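Local coordinates for aldehyde dehydrogenase family protein (Pseudomonas syringae pv. tomato, PDB 6X9L) that oxidises long-chain aliphatic aldehydes, probably to the corresponding acids, as an aldehyde dehydrogenase that binds NAD+, at residues V280-F284 with T314-I318; T295-R301 with L397-D403; Q343-N347 with G359-R363; A348-A354 with S384-A388. The protein carries 1 engineered substitution. One frame throughout, in Å; residues are numbered along the deposited sequence.

Contact 1: V280-F284 with T314-I318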
loop_
_atom_site.group_PDB
_atom_site.type_symbol
_atom_site.label_atom_id
_atom_site.label_comp_id
_atom_site.label_asym_id
_atom_site.label_seq_id
_atom_site.Cartn_x
_atom_site.Cartn_y
_atom_site.Cartn_z
ATOM N N VAL A 280 2.242 -24.402 -23.371
ATOM C CA VAL A 280 3.430 -23.955 -24.098
ATOM C C VAL A 280 3.143 -22.649 -24.823
ATOM O O VAL A 280 3.916 -21.684 -24.743
ATOM C CB VAL A 280 3.897 -25.039 -25.085
ATOM C CG1 VAL A 280 5.042 -24.524 -25.925
ATOM C CG2 VAL A 280 4.288 -26.327 -24.349
ATOM N N MET A 281 2.031 -22.605 -25.555
ATOM C CA MET A 281 1.623 -21.361 -26.193
ATOM C C MET A 281 1.460 -20.240 -25.168
ATOM O O MET A 281 1.894 -19.109 -25.400
ATOM C CB MET A 281 0.335 -21.584 -26.984
ATOM C CG MET A 281 0.503 -22.515 -28.169
ATOM S SD MET A 281 1.739 -21.920 -29.354
ATOM C CE MET A 281 3.280 -22.499 -28.649
ATOM N N ALA A 282 0.864 -20.538 -24.017
ATOM C CA ALA A 282 0.752 -19.521 -22.975
ATOM C C ALA A 282 2.125 -19.077 -22.480
ATOM O O ALA A 282 2.364 -17.885 -22.285
ATOM C CB ALA A 282 -0.087 -20.046 -21.805
ATOM N N ALA A 283 3.035 -20.019 -22.254
ATOM C CA ALA A 283 4.346 -19.633 -21.754
ATOM C C ALA A 283 5.053 -18.709 -22.740
ATOM O O ALA A 283 5.729 -17.761 -22.329
ATOM C CB ALA A 283 5.188 -20.878 -21.460
ATOM N N PHE A 284 4.885 -18.949 -24.045
ATOM C CA PHE A 284 5.639 -18.252 -25.085
ATOM C C PHE A 284 4.870 -17.091 -25.717
ATOM O O PHE A 284 5.359 -16.506 -26.689
ATOM C CB PHE A 284 6.075 -19.226 -26.197
ATOM C CG PHE A 284 7.061 -20.301 -25.754
ATOM C CD1 PHE A 284 7.719 -20.218 -24.531
ATOM C CD2 PHE A 284 7.331 -21.387 -26.574
ATOM C CE1 PHE A 284 8.622 -21.206 -24.130
ATOM C CE2 PHE A 284 8.226 -22.376 -26.175
ATOM C CZ PHE A 284 8.882 -22.278 -24.952
ATOM N N THR A 314 4.820 -28.784 -30.023
ATOM C CA THR A 314 4.139 -27.512 -30.230
ATOM C C THR A 314 5.126 -26.361 -30.364
ATOM O O THR A 314 4.879 -25.423 -31.135
ATOM C CB THR A 314 3.145 -27.249 -29.105
ATOM O OG1 THR A 314 3.837 -27.241 -27.862
ATOM C CG2 THR A 314 2.095 -28.358 -29.070
ATOM N N ALA A 315 6.256 -26.427 -29.656
ATOM C CA ALA A 315 7.296 -25.422 -29.844
ATOM C C ALA A 315 7.768 -25.389 -31.293
ATOM O O ALA A 315 7.821 -24.322 -31.913
ATOM C CB ALA A 315 8.467 -25.684 -28.899
ATOM N N GLY A 316 8.095 -26.556 -31.856
ATOM C CA GLY A 316 8.642 -26.646 -33.205
ATOM C C GLY A 316 7.740 -26.106 -34.298
ATOM O O GLY A 316 8.213 -25.878 -35.418
ATOM N N THR A 317 6.463 -25.894 -34.008
ATOM C CA THR A 317 5.534 -25.393 -35.001
ATOM C C THR A 317 5.235 -23.914 -34.820
ATOM O O THR A 317 4.346 -23.387 -35.490
ATOM C CB THR A 317 4.247 -26.203 -34.946
ATOM O OG1 THR A 317 3.430 -25.705 -33.887
ATOM C CG2 THR A 317 4.572 -27.647 -34.660
ATOM N N ILE A 318 5.939 -23.229 -33.934
ATOM C CA ILE A 318 5.765 -21.785 -33.830
ATOM C C ILE A 318 6.571 -21.105 -34.930
ATOM O O ILE A 318 7.781 -21.339 -35.079
ATOM C CB ILE A 318 6.175 -21.268 -32.443
ATOM C CG1 ILE A 318 5.751 -22.243 -31.344
ATOM C CG2 ILE A 318 5.517 -19.929 -32.185
ATOM C CD1 ILE A 318 5.973 -21.693 -29.944
#
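This is apolar helix-to-helix packing, made where the C-terminal turn of helix 304-316 and the loop just after it meet residues 280-284 of helix 272-284. Both helices belong to the catalytic domain of the aldehyde dehydrogenase fold, built round the seven-stranded sheet, and strand 296-300 lies between them in the chain. The meeting is modest, with 213 Å² buried in all. The closest CA atoms are those of Val280 and Ala315, 7.1 Å apart. Val280 points across, and its CB lies 3.5 Å from Thr314 OG1. That hydroxyl is bonded back to Leu310 O in its own helix. Phe284 offers its ring edge, with CD2 3.6 Å from Ile318 CD1 and CE2 4.3 Å from Ala315 CB. Ile318 enters after the helix has ended, its N bonded to Ala315 O at 3.0 Å. The side-chain end of Met281 also lies near 314-318, with CE 4.2 Å from Thr314 O. Val280 and Phe284 also touch Leu397 of strand 396-402, joining the contact to the sheet. The contacts between the segments are van der Waals and mostly between apolar side chains, so the association rests on their burial, without the directional constraint of cross-bonded partners.

Contact 2: T295-R301 with L397-D403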
loop_
_atom_site.group_PDB
_atom_site.type_symbol
_atom_site.label_atom_id
_atom_site.label_comp_id
_atom_site.label_asym_id
_atom_site.label_seq_id
_atom_site.Cartn_x
_atom_site.Cartn_y
_atom_site.Cartn_z
ATOM N N THR A 295 5.614 -20.151 -17.015
ATOM C CA THR A 295 6.902 -20.655 -17.474
ATOM C C THR A 295 7.456 -21.823 -16.652
ATOM O O THR A 295 8.549 -22.315 -16.964
ATOM C CB THR A 295 7.914 -19.516 -17.463
ATOM O OG1 THR A 295 7.813 -18.844 -16.207
ATOM C CG2 THR A 295 7.614 -18.542 -18.572
ATOM N N ARG A 296 6.757 -22.257 -15.605
ATOM C CA ARG A 296 7.069 -23.498 -14.895
ATOM C C ARG A 296 5.858 -24.412 -15.027
ATOM O O ARG A 296 4.827 -24.170 -14.389
ATOM C CB ARG A 296 7.392 -23.244 -13.418
ATOM C CG ARG A 296 8.709 -22.542 -13.152
ATOM C CD ARG A 296 8.595 -21.602 -11.977
ATOM N NE ARG A 296 8.485 -22.314 -10.716
ATOM C CZ ARG A 296 7.492 -22.166 -9.842
ATOM N NH1 ARG A 296 6.507 -21.312 -10.064
ATOM N NH2 ARG A 296 7.497 -22.873 -8.724
ATOM N N MET A 297 5.975 -25.445 -15.864
ATOM C CA MET A 297 4.896 -26.403 -16.090
ATOM C C MET A 297 5.130 -27.619 -15.201
ATOM O O MET A 297 6.154 -28.305 -15.337
ATOM C CB MET A 297 4.815 -26.805 -17.564
ATOM C CG MET A 297 3.593 -27.623 -17.897
ATOM S SD MET A 297 3.526 -28.171 -19.613
ATOM C CE MET A 297 2.694 -26.768 -20.374
ATOM N N ILE A 298 4.184 -27.884 -14.302
ATOM C CA ILE A 298 4.361 -28.857 -13.227
ATOM C C ILE A 298 3.432 -30.038 -13.496
ATOM O O ILE A 298 2.203 -29.877 -13.564
ATOM C CB ILE A 298 4.105 -28.213 -11.859
ATOM C CG1 ILE A 298 5.077 -27.039 -11.692
ATOM C CG2 ILE A 298 4.292 -29.217 -10.738
ATOM C CD1 ILE A 298 4.609 -25.987 -10.719
ATOM N N VAL A 299 4.026 -31.220 -13.660
ATOM C CA VAL A 299 3.328 -32.368 -14.242
ATOM C C VAL A 299 3.754 -33.635 -13.524
ATOM O O VAL A 299 4.846 -33.713 -12.944
ATOM C CB VAL A 299 3.622 -32.497 -15.756
ATOM C CG1 VAL A 299 3.090 -31.289 -16.515
ATOM C CG2 VAL A 299 5.114 -32.630 -16.002
ATOM N N PRO A 300 2.881 -34.655 -13.533
ATOM C CA PRO A 300 3.200 -35.935 -12.870
ATOM C C PRO A 300 4.425 -36.610 -13.473
ATOM O O PRO A 300 4.586 -36.668 -14.691
ATOM C CB PRO A 300 1.938 -36.779 -13.102
ATOM C CG PRO A 300 0.853 -35.791 -13.340
ATOM C CD PRO A 300 1.495 -34.621 -14.032
ATOM N N ARG A 301 5.282 -37.151 -12.605
ATOM C CA ARG A 301 6.550 -37.699 -13.082
ATOM C C ARG A 301 6.315 -38.759 -14.145
ATOM O O ARG A 301 6.950 -38.753 -15.207
ATOM C CB ARG A 301 7.356 -38.281 -11.921
ATOM C CG ARG A 301 8.759 -38.760 -12.297
ATOM C CD ARG A 301 9.643 -38.932 -11.054
ATOM N NE ARG A 301 10.450 -37.735 -10.771
ATOM C CZ ARG A 301 10.214 -36.866 -9.787
ATOM N NH1 ARG A 301 9.188 -37.052 -8.971
ATOM N NH2 ARG A 301 11.003 -35.807 -9.614
ATOM N N LEU A 397 10.688 -22.372 -21.284
ATOM C CA LEU A 397 9.718 -23.070 -20.460
ATOM C C LEU A 397 10.426 -24.185 -19.704
ATOM O O LEU A 397 11.202 -24.941 -20.299
ATOM C CB LEU A 397 8.582 -23.629 -21.319
ATOM C CG LEU A 397 7.619 -24.628 -20.659
ATOM C CD1 LEU A 397 6.907 -23.987 -19.480
ATOM C CD2 LEU A 397 6.618 -25.169 -21.655
ATOM N N CYS A 398 10.167 -24.271 -18.396
ATOM C CA CYS A 398 10.698 -25.326 -17.544
ATOM C C CYS A 398 9.634 -26.378 -17.283
ATOM O O CYS A 398 8.477 -26.052 -17.012
ATOM C CB CYS A 398 11.196 -24.771 -16.208
ATOM S SG CYS A 398 12.734 -23.851 -16.331
ATOM N N LEU A 399 10.041 -27.639 -17.372
ATOM C CA LEU A 399 9.211 -28.789 -17.040
ATOM C C LEU A 399 9.693 -29.362 -15.713
ATOM O O LEU A 399 10.879 -29.671 -15.569
ATOM C CB LEU A 399 9.308 -29.847 -18.137
ATOM C CG LEU A 399 8.281 -29.872 -19.267
ATOM C CD1 LEU A 399 7.574 -28.546 -19.436
ATOM C CD2 LEU A 399 8.972 -30.282 -20.558
ATOM N N ILE A 400 8.780 -29.498 -14.752
ATOM C CA ILE A 400 9.100 -29.993 -13.410
ATOM C C ILE A 400 8.155 -31.134 -13.051
ATOM O O ILE A 400 6.939 -31.037 -13.262
ATOM C CB ILE A 400 8.998 -28.879 -12.352
ATOM C CG1 ILE A 400 9.947 -27.728 -12.684
ATOM C CG2 ILE A 400 9.236 -29.443 -10.945
ATOM C CD1 ILE A 400 9.613 -26.457 -11.941
ATOM N N ALA A 401 8.712 -32.207 -12.490
ATOM C CA ALA A 401 7.946 -33.399 -12.161
ATOM C C ALA A 401 7.530 -33.387 -10.699
ATOM O O ALA A 401 8.205 -32.800 -9.848
ATOM C CB ALA A 401 8.754 -34.667 -12.441
ATOM N N TYR A 402 6.413 -34.058 -10.417
ATOM C CA TYR A 402 5.927 -34.222 -9.055
ATOM C C TYR A 402 5.371 -35.635 -8.859
ATOM O O TYR A 402 4.949 -36.297 -9.811
ATOM C CB TYR A 402 4.882 -33.144 -8.717
ATOM C CG TYR A 402 3.542 -33.272 -9.426
ATOM C CD1 TYR A 402 2.613 -34.239 -9.039
ATOM C CD2 TYR A 402 3.183 -32.399 -10.454
ATOM C CE1 TYR A 402 1.382 -34.353 -9.671
ATOM C CE2 TYR A 402 1.945 -32.507 -11.092
ATOM C CZ TYR A 402 1.052 -33.481 -10.693
ATOM O OH TYR A 402 -0.180 -33.595 -11.301
ATOM N N ASP A 403 5.378 -36.093 -7.605
ATOM C CA ASP A 403 4.903 -37.424 -7.249
ATOM C C ASP A 403 3.593 -37.432 -6.475
ATOM O O ASP A 403 2.997 -38.502 -6.327
ATOM C CB ASP A 403 5.953 -38.158 -6.403
ATOM C CG ASP A 403 7.289 -38.296 -7.111
ATOM O OD1 ASP A 403 7.337 -38.896 -8.216
ATOM O OD2 ASP A 403 8.297 -37.800 -6.553
#
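Tyr402, Arg301 and Ile400 lose the most surface where parallel strands 296-300 and 396-402 pair inside the seven-stranded sheet of the catalytic domain, their paired segments 34° apart. Ile400 bonds strand 296-300 with both its N-H, to Met297 O (2.9 Å), and its carbonyl, from Val299 N (2.9 Å). Its side chain shares a sheet face with Ile298 and Cys398, against Ile411 of helix 405-413. Tyr402 N donates to Val299 O at 3.0 Å, and its ring turns back over the partner strand. Pro300 CA sits 3.9 Å from the ring centroid of Tyr402, almost on its normal, in a CH-pi contact, while Ile298 CG2 meets the ring edge at CD2 (3.4 Å). The hydroxyl is bonded to Leu266 O on the next strand. Arg301 ends the pairing: its N reaches Tyr402 O (2.9 Å), Ala401 CB lies over a guanidinium face, and NH1 forms a salt bridge with Asp403 OD2 (2.7 Å). From Thr295, its side chain about 7 Å from that of NAD+-binding Glu391, the chemistry thus passes through a largely apolar, backbone-bonded interior to a charged, exposed closure.

Contact 3: Q343-N347 with G359-R363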
loop_
_atom_site.group_PDB
_atom_site.type_symbol
_atom_site.label_atom_id
_atom_site.label_comp_id
_atom_site.label_asym_id
_atom_site.label_seq_id
_atom_site.Cartn_x
_atom_site.Cartn_y
_atom_site.Cartn_z
ATOM N N GLN A 343 19.569 -15.020 -23.486
ATOM C CA GLN A 343 20.657 -15.880 -23.939
ATOM C C GLN A 343 21.513 -16.362 -22.773
ATOM O O GLN A 343 21.949 -17.519 -22.742
ATOM C CB GLN A 343 21.500 -15.119 -24.959
ATOM C CG GLN A 343 21.726 -15.861 -26.255
ATOM C CD GLN A 343 20.459 -16.243 -26.971
ATOM O OE1 GLN A 343 20.428 -17.241 -27.678
ATOM N NE2 GLN A 343 19.411 -15.456 -26.803
ATOM N N ALA A 344 21.760 -15.490 -21.796
ATOM C CA ALA A 344 22.547 -15.907 -20.640
ATOM C C ALA A 344 21.786 -16.920 -19.795
ATOM O O ALA A 344 22.379 -17.862 -19.256
ATOM C CB ALA A 344 22.934 -14.691 -19.802
ATOM N N MET A 345 20.471 -16.737 -19.667
ATOM C CA MET A 345 19.661 -17.666 -18.888
ATOM C C MET A 345 19.616 -19.042 -19.540
ATOM O O MET A 345 19.634 -20.061 -18.841
ATOM C CB MET A 345 18.248 -17.109 -18.706
ATOM C CG MET A 345 18.162 -15.936 -17.728
ATOM S SD MET A 345 19.226 -16.180 -16.291
ATOM C CE MET A 345 18.323 -17.347 -15.285
ATOM N N ILE A 346 19.528 -19.089 -20.874
ATOM C CA ILE A 346 19.552 -20.369 -21.575
ATOM C C ILE A 346 20.871 -21.081 -21.316
ATOM O O ILE A 346 20.902 -22.260 -20.940
ATOM C CB ILE A 346 19.315 -20.169 -23.080
ATOM C CG1 ILE A 346 17.961 -19.529 -23.342
ATOM C CG2 ILE A 346 19.365 -21.473 -23.791
ATOM C CD1 ILE A 346 17.789 -19.148 -24.805
ATOM N N ASN A 347 21.986 -20.373 -21.513
ATOM C CA ASN A 347 23.284 -20.978 -21.258
ATOM C C ASN A 347 23.429 -21.410 -19.798
ATOM O O ASN A 347 24.064 -22.432 -19.513
ATOM C CB ASN A 347 24.389 -20.005 -21.671
ATOM C CG ASN A 347 24.480 -19.826 -23.186
ATOM O OD1 ASN A 347 24.509 -20.800 -23.947
ATOM N ND2 ASN A 347 24.529 -18.578 -23.626
ATOM N N GLY A 359 14.942 -26.071 -28.624
ATOM C CA GLY A 359 15.483 -24.727 -28.521
ATOM C C GLY A 359 16.977 -24.785 -28.246
ATOM O O GLY A 359 17.646 -25.760 -28.566
ATOM N N GLY A 360 17.491 -23.739 -27.612
ATOM C CA GLY A 360 18.908 -23.624 -27.351
ATOM C C GLY A 360 19.370 -22.197 -27.554
ATOM O O GLY A 360 18.559 -21.303 -27.813
ATOM N N PRO A 361 20.670 -21.944 -27.441
ATOM C CA PRO A 361 21.180 -20.585 -27.651
ATOM C C PRO A 361 21.382 -20.271 -29.131
ATOM O O PRO A 361 21.315 -21.138 -30.008
ATOM C CB PRO A 361 22.518 -20.589 -26.899
ATOM C CG PRO A 361 22.982 -21.969 -26.972
ATOM C CD PRO A 361 21.728 -22.844 -26.946
ATOM N N GLY A 362 21.633 -19.003 -29.394
ATOM C CA GLY A 362 21.883 -18.564 -30.753
ATOM C C GLY A 362 20.677 -17.897 -31.388
ATOM O O GLY A 362 19.518 -18.203 -31.079
ATOM N N ARG A 363 20.949 -16.962 -32.291
ATOM C CA ARG A 363 19.884 -16.417 -33.118
ATOM C C ARG A 363 19.186 -17.530 -33.896
ATOM O O ARG A 363 19.796 -18.530 -34.279
ATOM C CB ARG A 363 20.440 -15.362 -34.073
ATOM C CG ARG A 363 20.384 -13.976 -33.460
ATOM C CD ARG A 363 21.351 -12.997 -34.068
ATOM N NE ARG A 363 21.861 -12.080 -33.049
ATOM C CZ ARG A 363 21.717 -10.760 -33.072
ATOM N NH1 ARG A 363 21.081 -10.175 -34.074
ATOM N NH2 ARG A 363 22.221 -10.025 -32.095
HETATM O O HOH W 1 18.281 -18.560 -28.684
#
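A helical turn, 343-347, faces an irregular, glycine-rich segment, 359-363, and the CA atoms of Gln343 and Pro361 come within 6.0 Å. The packing is helix against loop: helix 336-351 leads through a short turn to strand 355-358, and the loop connecting that strand to its antiparallel neighbour 376-379, at the edge of the seven-stranded sheet, folds back beside the helix. Gly360 (phi 140°, psi -175°) and Gly362 (phi 101°, psi 150°) adopt backbone angles that would press a side chain into the carbonyl oxygen of the residue before, so the path of the loop depends on both. Between them, Pro361 meets Ile346 and Asn347. Ile346 points toward the loop, its CG2 4.2 Å from Pro361 CD and its CD1 3.8 Å from Gly360 O, while Asn347 OD1 approaches Pro361 CB at 3.6 Å. The loop has further partners: Pro361 O accepts from Arg374 NH1 and Gly360 N donates to Thr376 OG1. The polar link is made by Gln343, whose amide end reaches over: Gly362 N donates to Gln343 OE1 at 2.7 Å, and one water bridges the two oxygens Gln343 OE1 and Gly362 O, 2.7 Å from each.

Contact 4: A348-A354 with S384-A388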
loop_
_atom_site.group_PDB
_atom_site.type_symbol
_atom_site.label_atom_id
_atom_site.label_comp_id
_atom_site.label_asym_id
_atom_site.label_seq_id
_atom_site.Cartn_x
_atom_site.Cartn_y
_atom_site.Cartn_z
ATOM N N ALA A 348 22.848 -20.663 -18.858
ATOM C CA ALA A 348 22.917 -21.071 -17.461
ATOM C C ALA A 348 22.197 -22.394 -17.247
ATOM O O ALA A 348 22.683 -23.262 -16.508
ATOM C CB ALA A 348 22.322 -19.986 -16.558
ATOM N N GLY A 349 21.042 -22.570 -17.893
ATOM C CA GLY A 349 20.301 -23.812 -17.745
ATOM C C GLY A 349 21.048 -25.010 -18.298
ATOM O O GLY A 349 21.099 -26.069 -17.667
ATOM N N ILE A 350 21.621 -24.864 -19.495
ATOM C CA ILE A 350 22.520 -25.887 -20.023
ATOM C C ILE A 350 23.594 -26.229 -18.997
ATOM O O ILE A 350 23.849 -27.399 -18.707
ATOM C CB ILE A 350 23.157 -25.419 -21.342
ATOM C CG1 ILE A 350 22.105 -24.875 -22.321
ATOM C CG2 ILE A 350 23.972 -26.539 -21.949
ATOM C CD1 ILE A 350 21.422 -25.925 -23.140
ATOM N N CYS A 351 24.240 -25.204 -18.427
ATOM C CA CYS A 351 25.420 -25.446 -17.600
ATOM C C CYS A 351 25.072 -26.060 -16.257
ATOM O O CYS A 351 25.946 -26.670 -15.634
ATOM C CB CYS A 351 26.210 -24.151 -17.372
ATOM S SG CYS A 351 27.456 -23.782 -18.641
ATOM N N GLU A 352 23.838 -25.895 -15.784
ATOM C CA GLU A 352 23.428 -26.476 -14.518
ATOM C C GLU A 352 22.774 -27.834 -14.710
ATOM O O GLU A 352 22.247 -28.404 -13.754
ATOM C CB GLU A 352 22.511 -25.507 -13.747
ATOM C CG GLU A 352 21.173 -25.145 -14.365
ATOM C CD GLU A 352 20.485 -23.975 -13.628
ATOM O OE1 GLU A 352 20.871 -23.650 -12.479
ATOM O OE2 GLU A 352 19.552 -23.370 -14.203
ATOM N N GLY A 353 22.821 -28.375 -15.919
ATOM C CA GLY A 353 22.470 -29.755 -16.131
ATOM C C GLY A 353 21.032 -30.033 -16.478
ATOM O O GLY A 353 20.637 -31.206 -16.488
ATOM N N ALA A 354 20.233 -29.011 -16.763
ATOM C CA ALA A 354 18.875 -29.268 -17.205
ATOM C C ALA A 354 18.902 -30.035 -18.523
ATOM O O ALA A 354 19.907 -30.057 -19.237
ATOM C CB ALA A 354 18.111 -27.960 -17.362
ATOM N N SER A 384 15.599 -25.834 -7.407
ATOM C CA SER A 384 16.806 -25.080 -7.039
ATOM C C SER A 384 17.533 -24.535 -8.267
ATOM O O SER A 384 18.479 -23.801 -8.067
ATOM C CB SER A 384 17.714 -25.965 -6.289
ATOM O OG SER A 384 18.139 -27.019 -7.116
ATOM N N MET A 385 17.174 -24.921 -9.486
ATOM C CA MET A 385 17.974 -24.400 -10.582
ATOM C C MET A 385 17.713 -22.907 -10.795
ATOM O O MET A 385 16.635 -22.384 -10.477
ATOM C CB MET A 385 17.690 -25.177 -11.864
ATOM C CG MET A 385 18.058 -26.627 -11.773
ATOM S SD MET A 385 17.940 -27.458 -13.362
ATOM C CE MET A 385 18.675 -29.048 -12.962
ATOM N N ARG A 386 18.732 -22.220 -11.331
ATOM C CA ARG A 386 18.587 -20.808 -11.671
ATOM C C ARG A 386 17.414 -20.585 -12.617
ATOM O O ARG A 386 16.591 -19.684 -12.405
ATOM C CB ARG A 386 19.880 -20.278 -12.293
ATOM C CG ARG A 386 20.935 -19.845 -11.294
ATOM C CD ARG A 386 21.963 -18.945 -11.943
ATOM N NE ARG A 386 21.364 -17.708 -12.434
ATOM C CZ ARG A 386 21.876 -16.977 -13.424
ATOM N NH1 ARG A 386 22.986 -17.371 -14.023
ATOM N NH2 ARG A 386 21.270 -15.861 -13.823
ATOM N N ILE A 387 17.325 -21.386 -13.680
ATOM C CA ILE A 387 16.240 -21.200 -14.631
ATOM C C ILE A 387 14.863 -21.458 -14.014
ATOM O O ILE A 387 13.852 -21.044 -14.589
ATOM C CB ILE A 387 16.462 -22.094 -15.863
ATOM C CG1 ILE A 387 16.619 -23.554 -15.449
ATOM C CG2 ILE A 387 17.683 -21.636 -16.647
ATOM C CD1 ILE A 387 16.533 -24.508 -16.619
ATOM N N ALA A 388 14.789 -22.128 -12.857
ATOM C CA ALA A 388 13.507 -22.337 -12.194
ATOM C C ALA A 388 13.155 -21.220 -11.223
ATOM O O ALA A 388 11.967 -20.930 -11.029
ATOM C CB ALA A 388 13.498 -23.676 -11.443
#
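The carboxylate of Glu352, just past the end of helix 336-351, receives two backbone N-H groups at the start of helix 386-389. Arg386 N donates to Glu352 OE1 at 2.8 Å and Ile387 N to Glu352 OE2 at 3.0 Å. First-turn amides have no carbonyl of their own helix to bond, and Met385 at the N-cap position has no side-chain oxygen for them, so an acid from another element supplies both acceptors. The next amide, Ala388 N, is met by Met385 O at 3.0 Å. Arg386 looks elsewhere with its charge, its NE forming a salt bridge with Glu390, while its NH1 rests 3.7 Å from Ala348 CB.

Helix 336-351 ends in a Schellman motif. Ala354 N bonds to Gly349 O (3.2 Å) and Gly353 N to Ile350 O (3.1 Å), with Gly353 as the C-prime residue at positive phi; Glu352 N is held by Ala348 O at 3.0 Å. Beside the acid, Ile387 CG2 lies 3.6 Å from Gly349 CA, where even a methyl on the glycine would be tight, and Ala354 CB packs 3.9 Å from Ile387 CD1 and 4.0 Å from Met385 SD. Ile387 O is bonded to Lys261, and Phe378 of strand 376-379 touches Ile350, Ala354 and Ile387, so the end of helix 336-351 and the short helix 386-389 both settle on that strand of the seven-stranded sheet.

Overall arrangement
Contact 2 is the buried centre of the group, strand pairing inside the seven-stranded sheet; contacts 1, 3 and 4 are smaller, partly buried packings of helices and loops. Contact 1 leans on contact 2 directly, Val280 CG2 meeting Leu397 CD2 at 3.7 Å, and contact 4 touches it through Ile387 O and Cys398 SG, 3.5 Å apart. Contact 3 does not reach contact 2 and is linked through contact 4: the two share helix 336-351, and Met345 O lies 3.3 Å from Ile387 CG2. Chemistry follows place: backbone hydrogen bonds dominate contact 2, mainly apolar packing serves contact 1, and in contacts 3 and 4 Gln343 accepts one backbone amide and Glu352 two.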